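Local coordinates for cytochrome oxidase subunit II (Rhodothermus marinus, PDB 1W2L) that carries electrons through the covalently bound haem of its cytochrome c domain, as part of a caa3 oxygen oxidoreductase of the respiratory chain, at the heme c site. Coordinates in Å, arbitrary orientation; residue numbers count along the deposited sequence, not the author numbering.

The heme c site. Residues 16, 18, 21-22, 30-32, 34, 37, 42, 56-57, 60-61, 67-69, 72-73, 75-77, 80, 91. With HEC (heme c), chain B.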
loop_
_atom_site.group_PDB
_atom_site.type_symbol
_atom_site.label_atom_id
_atom_site.label_comp_id
_atom_site.label_asym_id
_atom_site.label_seq_id
_atom_site.Cartn_x
_atom_site.Cartn_y
_atom_site.Cartn_z
ATOM N N LYS A 16 7.462 9.774 -1.426
ATOM C CA LYS A 16 7.798 8.539 -2.104
ATOM C C LYS A 16 6.855 8.227 -3.291
ATOM O O LYS A 16 6.953 7.169 -3.861
ATOM C CB LYS A 16 7.842 7.356 -1.127
ATOM C CG LYS A 16 8.838 7.554 -0.004
ATOM C CD LYS A 16 10.243 7.450 -0.580
ATOM C CE LYS A 16 11.302 7.439 0.502
ATOM N NZ LYS A 16 12.664 7.488 -0.095
ATOM N N CYS A 18 3.625 7.700 -3.585
ATOM C CA CYS A 18 2.454 6.820 -3.482
ATOM C C CYS A 18 1.187 7.526 -3.955
ATOM O O CYS A 18 0.344 6.915 -4.574
ATOM C CB CYS A 18 2.261 6.356 -2.038
ATOM S SG CYS A 18 3.725 5.862 -1.126
ATOM N N CYS A 21 -0.454 7.165 -7.523
ATOM C CA CYS A 21 -1.177 5.965 -7.939
ATOM C C CYS A 21 -2.244 5.531 -6.941
ATOM O O CYS A 21 -3.058 4.696 -7.302
ATOM C CB CYS A 21 -0.200 4.801 -8.170
ATOM S SG CYS A 21 0.931 5.145 -9.542
ATOM N N HIS A 22 -2.206 6.059 -5.715
ATOM C CA HIS A 22 -3.135 5.614 -4.659
ATOM C C HIS A 22 -3.771 6.819 -3.989
ATOM O O HIS A 22 -3.042 7.630 -3.370
ATOM C CB HIS A 22 -2.345 4.855 -3.574
ATOM C CG HIS A 22 -1.761 3.544 -4.002
ATOM N ND1 HIS A 22 -2.514 2.420 -4.231
ATOM C CD2 HIS A 22 -0.461 3.192 -4.191
ATOM C CE1 HIS A 22 -1.679 1.417 -4.554
ATOM N NE2 HIS A 22 -0.441 1.882 -4.533
ATOM N N VAL A 30 -4.319 4.804 -10.883
ATOM C CA VAL A 30 -3.644 3.655 -11.449
ATOM C C VAL A 30 -3.779 2.457 -10.533
ATOM O O VAL A 30 -4.001 1.339 -10.969
ATOM C CB VAL A 30 -2.195 4.042 -11.760
ATOM C CG1 VAL A 30 -1.348 2.843 -12.067
ATOM C CG2 VAL A 30 -2.140 4.992 -12.969
ATOM N N GLY A 31 -3.612 2.672 -9.248
ATOM C CA GLY A 31 -3.765 1.653 -8.230
ATOM C C GLY A 31 -5.027 1.876 -7.382
ATOM O O GLY A 31 -5.752 2.872 -7.539
ATOM N N PRO A 32 -5.271 0.918 -6.524
ATOM C CA PRO A 32 -6.451 0.970 -5.631
ATOM C C PRO A 32 -6.303 2.024 -4.554
ATOM O O PRO A 32 -5.231 2.363 -4.091
ATOM C CB PRO A 32 -6.517 -0.414 -5.051
ATOM C CG PRO A 32 -5.112 -0.940 -5.165
ATOM C CD PRO A 32 -4.524 -0.322 -6.393
ATOM N N PHE A 34 -6.269 3.633 -0.885
ATOM C CA PHE A 34 -5.934 3.197 0.465
ATOM C C PHE A 34 -7.070 3.315 1.455
ATOM O O PHE A 34 -7.046 2.734 2.509
ATOM C CB PHE A 34 -4.774 4.021 1.006
ATOM C CG PHE A 34 -3.420 3.758 0.391
ATOM C CD1 PHE A 34 -3.135 2.591 -0.308
ATOM C CD2 PHE A 34 -2.427 4.685 0.524
ATOM C CE1 PHE A 34 -1.862 2.371 -0.785
ATOM C CE2 PHE A 34 -1.145 4.443 0.052
ATOM C CZ PHE A 34 -0.875 3.298 -0.627
ATOM N N LEU A 37 -8.534 0.086 3.029
ATOM C CA LEU A 37 -7.715 -1.022 2.624
ATOM C C LEU A 37 -7.386 -1.966 3.775
ATOM O O LEU A 37 -7.579 -3.176 3.722
ATOM C CB LEU A 37 -6.420 -0.516 1.969
ATOM C CG LEU A 37 -5.333 -1.537 1.734
ATOM C CD1 LEU A 37 -5.840 -2.723 0.911
ATOM C CD2 LEU A 37 -4.121 -0.898 1.065
ATOM N N ARG A 42 -8.752 -8.963 -0.155
ATOM C CA ARG A 42 -8.196 -8.760 -1.472
ATOM C C ARG A 42 -8.305 -10.029 -2.318
ATOM O O ARG A 42 -8.056 -11.117 -1.813
ATOM C CB ARG A 42 -6.736 -8.315 -1.410
ATOM C CG ARG A 42 -6.385 -7.304 -0.365
ATOM C CD ARG A 42 -7.250 -6.086 -0.299
ATOM N NE ARG A 42 -7.233 -5.267 -1.485
ATOM C CZ ARG A 42 -8.206 -4.860 -2.251
ATOM N NH1 ARG A 42 -7.914 -4.077 -3.288
ATOM N NH2 ARG A 42 -9.478 -5.208 -2.024
ATOM N N TYR A 56 0.543 -8.330 4.828
ATOM C CA TYR A 56 0.212 -8.098 3.432
ATOM C C TYR A 56 0.647 -6.724 2.964
ATOM O O TYR A 56 1.140 -6.570 1.846
ATOM C CB TYR A 56 -1.303 -8.300 3.207
ATOM C CG TYR A 56 -1.728 -7.792 1.848
ATOM C CD1 TYR A 56 -1.420 -8.543 0.724
ATOM C CD2 TYR A 56 -2.345 -6.592 1.661
ATOM C CE1 TYR A 56 -1.764 -8.109 -0.539
ATOM C CE2 TYR A 56 -2.695 -6.146 0.398
ATOM C CZ TYR A 56 -2.402 -6.907 -0.709
ATOM O OH TYR A 56 -2.723 -6.497 -1.969
ATOM N N LEU A 57 0.440 -5.711 3.781
ATOM C CA LEU A 57 0.862 -4.369 3.409
ATOM C C LEU A 57 2.378 -4.322 3.251
ATOM O O LEU A 57 2.902 -3.737 2.313
ATOM C CB LEU A 57 0.351 -3.348 4.415
ATOM C CG LEU A 57 -1.165 -3.229 4.534
ATOM C CD1 LEU A 57 -1.537 -2.204 5.609
ATOM C CD2 LEU A 57 -1.781 -2.862 3.204
ATOM N N SER A 60 3.411 -6.104 0.096
ATOM C CA SER A 60 3.015 -5.327 -1.050
ATOM C C SER A 60 4.026 -4.205 -1.348
ATOM O O SER A 60 4.276 -3.917 -2.539
ATOM C CB SER A 60 1.629 -4.717 -0.835
ATOM O OG SER A 60 0.624 -5.690 -0.806
ATOM N N ILE A 61 4.591 -3.631 -0.324
ATOM C CA ILE A 61 5.531 -2.521 -0.462
ATOM C C ILE A 61 6.935 -3.026 -0.744
ATOM O O ILE A 61 7.627 -2.511 -1.638
ATOM C CB ILE A 61 5.480 -1.646 0.825
ATOM C CG1 ILE A 61 4.108 -0.997 0.985
ATOM C CG2 ILE A 61 6.585 -0.604 0.802
ATOM C CD1 ILE A 61 3.866 -0.384 2.348
ATOM N N LYS A 67 2.360 -10.434 -5.332
ATOM C CA LYS A 67 0.951 -10.824 -5.424
ATOM C C LYS A 67 0.228 -9.577 -5.982
ATOM O O LYS A 67 0.459 -8.484 -5.402
ATOM C CB LYS A 67 0.236 -11.218 -4.156
ATOM C CG LYS A 67 0.503 -12.605 -3.609
ATOM C CD LYS A 67 -0.318 -12.904 -2.364
ATOM C CE LYS A 67 0.296 -13.982 -1.470
ATOM N NZ LYS A 67 -0.656 -14.635 -0.534
ATOM N N VAL A 68 -0.533 -9.684 -7.009
ATOM C CA VAL A 68 -1.129 -8.528 -7.681
ATOM C C VAL A 68 -2.643 -8.545 -7.589
ATOM O O VAL A 68 -3.269 -9.526 -8.003
ATOM C CB VAL A 68 -0.701 -8.507 -9.161
ATOM C CG1 VAL A 68 -1.253 -7.306 -9.920
ATOM C CG2 VAL A 68 0.815 -8.561 -9.275
ATOM N N VAL A 69 -3.235 -7.455 -7.112
ATOM C CA VAL A 69 -4.702 -7.348 -7.011
ATOM C C VAL A 69 -5.331 -7.506 -8.383
ATOM O O VAL A 69 -4.900 -6.906 -9.379
ATOM C CB VAL A 69 -5.071 -6.006 -6.345
ATOM C CG1 VAL A 69 -6.566 -5.809 -6.281
ATOM C CG2 VAL A 69 -4.443 -5.891 -4.968
ATOM N N TYR A 72 -5.881 -4.855 -11.879
ATOM C CA TYR A 72 -4.899 -3.768 -11.885
ATOM C C TYR A 72 -3.673 -4.153 -12.663
ATOM O O TYR A 72 -3.255 -5.315 -12.680
ATOM C CB TYR A 72 -4.517 -3.394 -10.441
ATOM C CG TYR A 72 -5.589 -2.633 -9.727
ATOM C CD1 TYR A 72 -5.675 -1.267 -9.916
ATOM C CD2 TYR A 72 -6.515 -3.256 -8.901
ATOM C CE1 TYR A 72 -6.645 -0.565 -9.273
ATOM C CE2 TYR A 72 -7.509 -2.531 -8.266
ATOM C CZ TYR A 72 -7.564 -1.153 -8.463
ATOM O OH TYR A 72 -8.501 -0.341 -7.887
ATOM N N PRO A 73 -2.981 -3.169 -13.250
ATOM C CA PRO A 73 -1.702 -3.449 -13.899
ATOM C C PRO A 73 -0.597 -3.673 -12.874
ATOM O O PRO A 73 -0.621 -3.118 -11.783
ATOM C CB PRO A 73 -1.443 -2.152 -14.695
ATOM C CG PRO A 73 -2.099 -1.080 -13.853
ATOM C CD PRO A 73 -3.347 -1.758 -13.284
ATOM N N VAL A 75 2.431 -2.655 -11.874
ATOM C CA VAL A 75 3.334 -1.527 -12.044
ATOM C C VAL A 75 3.846 -0.971 -10.726
ATOM O O VAL A 75 4.477 0.073 -10.746
ATOM C CB VAL A 75 2.694 -0.405 -12.900
ATOM C CG1 VAL A 75 2.465 -0.890 -14.316
ATOM C CG2 VAL A 75 1.434 0.165 -12.275
ATOM N N MET A 76 3.717 -1.659 -9.594
ATOM C CA MET A 76 4.304 -1.170 -8.338
ATOM C C MET A 76 5.806 -0.973 -8.522
ATOM O O MET A 76 6.502 -1.908 -8.940
ATOM C CB MET A 76 4.031 -2.154 -7.183
ATOM C CG MET A 76 2.818 -1.875 -6.325
ATOM S SD MET A 76 3.069 -0.489 -5.226
ATOM C CE MET A 76 3.784 -1.097 -3.798
ATOM N N PRO A 77 6.361 0.179 -8.149
ATOM C CA PRO A 77 7.797 0.439 -8.280
ATOM C C PRO A 77 8.712 -0.496 -7.551
ATOM O O PRO A 77 8.480 -0.890 -6.435
ATOM C CB PRO A 77 7.956 1.863 -7.699
ATOM C CG PRO A 77 6.644 2.500 -8.038
ATOM C CD PRO A 77 5.623 1.418 -7.858
ATOM N N TYR A 80 10.807 0.685 -3.860
ATOM C CA TYR A 80 10.357 0.578 -2.482
ATOM C C TYR A 80 10.967 -0.619 -1.751
ATOM O O TYR A 80 10.873 -0.675 -0.516
ATOM C CB TYR A 80 8.830 0.523 -2.420
ATOM C CG TYR A 80 8.209 1.715 -3.099
ATOM C CD1 TYR A 80 8.721 2.994 -3.032
ATOM C CD2 TYR A 80 7.084 1.551 -3.885
ATOM C CE1 TYR A 80 8.139 4.042 -3.682
ATOM C CE2 TYR A 80 6.487 2.586 -4.524
ATOM C CZ TYR A 80 6.997 3.863 -4.438
ATOM O OH TYR A 80 6.367 4.886 -5.087
ATOM N N LEU A 91 4.559 4.150 6.768
ATOM C CA LEU A 91 3.591 4.054 5.682
ATOM C C LEU A 91 2.413 3.203 6.101
ATOM O O LEU A 91 1.274 3.493 5.793
ATOM C CB LEU A 91 4.234 3.492 4.408
ATOM C CG LEU A 91 5.100 4.498 3.642
ATOM C CD1 LEU A 91 6.060 3.778 2.731
ATOM C CD2 LEU A 91 4.293 5.502 2.854
HETATM FE FE HEC B . 1.174 0.703 -4.821
HETATM C CHA HEC B . -0.846 -2.050 -4.888
HETATM C CHB HEC B . 1.382 0.457 -1.428
HETATM C CHC HEC B . 3.253 3.382 -4.781
HETATM C CHD HEC B . 0.650 1.156 -8.169
HETATM N NA HEC B . 0.427 -0.571 -3.439
HETATM C C1A HEC B . -0.371 -1.674 -3.677
HETATM C C2A HEC B . -0.786 -2.186 -2.396
HETATM C C3A HEC B . -0.125 -1.523 -1.437
HETATM C C4A HEC B . 0.653 -0.474 -2.077
HETATM C CMA HEC B . -0.244 -1.667 0.080
HETATM C CAA HEC B . -1.874 -3.255 -2.240
HETATM C CBA HEC B . -3.201 -2.505 -2.340
HETATM C CGA HEC B . -4.515 -3.353 -2.244
HETATM O O1A HEC B . -5.498 -2.731 -2.568
HETATM O O2A HEC B . -4.418 -4.567 -1.921
HETATM N NB HEC B . 2.126 1.731 -3.370
HETATM C C1B HEC B . 2.042 1.488 -2.076
HETATM C C2B HEC B . 2.841 2.473 -1.309
HETATM C C3B HEC B . 3.424 3.252 -2.277
HETATM C C4B HEC B . 2.960 2.829 -3.557
HETATM C CMB HEC B . 2.920 2.567 0.159
HETATM C CAB HEC B . 4.386 4.402 -2.094
HETATM C CBB HEC B . 5.615 3.938 -1.275
HETATM N NC HEC B . 1.866 1.979 -6.182
HETATM C C1C HEC B . 2.723 3.051 -5.939
HETATM C C2C HEC B . 2.925 3.753 -7.232
HETATM C C3C HEC B . 2.207 3.125 -8.157
HETATM C C4C HEC B . 1.552 2.008 -7.538
HETATM C CMC HEC B . 3.801 5.001 -7.345
HETATM C CAC HEC B . 1.924 3.557 -9.603
HETATM C CBC HEC B . 3.103 3.712 -10.534
HETATM N ND HEC B . 0.143 -0.290 -6.243
HETATM C C1D HEC B . 0.025 0.082 -7.549
HETATM C C2D HEC B . -0.876 -0.808 -8.246
HETATM C C3D HEC B . -1.250 -1.692 -7.322
HETATM C C4D HEC B . -0.638 -1.404 -6.079
HETATM C CMD HEC B . -1.256 -0.677 -9.660
HETATM C CAD HEC B . -2.246 -2.897 -7.543
HETATM C CBD HEC B . -1.547 -4.103 -8.165
HETATM C CGD HEC B . -0.748 -4.843 -7.147
HETATM O O1D HEC B . 0.516 -4.855 -7.205
HETATM O O2D HEC B . -1.366 -5.420 -6.202
HETATM O O HOH W 1 2.245 -4.067 -9.100
HETATM O O HOH W 2 -0.324 -6.301 -3.799
HETATM O O HOH W 3 2.305 -6.267 -6.071
#
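The backbone opens with a 3-10 turn at Cys18, becomes extended at His22, passes the propionate edge of the haem at Val69 and then runs as loop over the distal face at Met76. Cys18 and Cys21, the cysteines of the CXXCH motif that His22 completes, hold the haem by thioethers from SG to the former vinyl carbons CAB and CAC. His22, the proximal ligand, binds iron through NE2 at 2.0 Å; Met76 SD binds it from the distal side at 2.3 Å, almost exactly opposite (176°), its chain folding back at the CB-CG and CG-SD bonds, so that CG and CE lie over the porphyrin nitrogens ND and NB. His22 ND1 gives a nearly straight, in-plane bond to the carbonyl O of Pro32 (2.7 Å), which fixes the imidazole's rotation and probably makes it a more electron-rich ligand. Phe34 covers one imidazole face with CE1 and turns its edge to the haem pyrrole ring of NB, the planes of phenyl and pyrrole 65° apart. One propionate is gripped at O2A by two donors: Tyr56 OH at 2.6 Å and, in the guanidinium plane, Arg42 NE; Arg42 NH1 adds a salt bridge to O1A at 2.9 Å. The bent Arg42 chain brings the guanidinium edge-on to the carboxylate, whose negative charge it likely offsets. The other propionate takes the backbone N of Val69 at O2D and waters at both oxygens, one of them linking O1D to Met76 N. Tyr80 lays its ring face over the thioether methyl CBB, 3.4 Å from the ring centroid, while its OH reaches the carbonyl O of Lys16 at 2.7 Å. An alanine here, lacking ring and hydroxyl, would remove the cover over CBB and the tie to Lys16, and would probably loosen the haem's surroundings near Cys18. The haem, almost wholly buried, sits in the cytochrome c fold with the CXXCH segment proximal, helix 54-62 alongside, and the Met76 loop leading into 3-10 helix 78-82, while Leu91 of helix 85-96 approaches CBB.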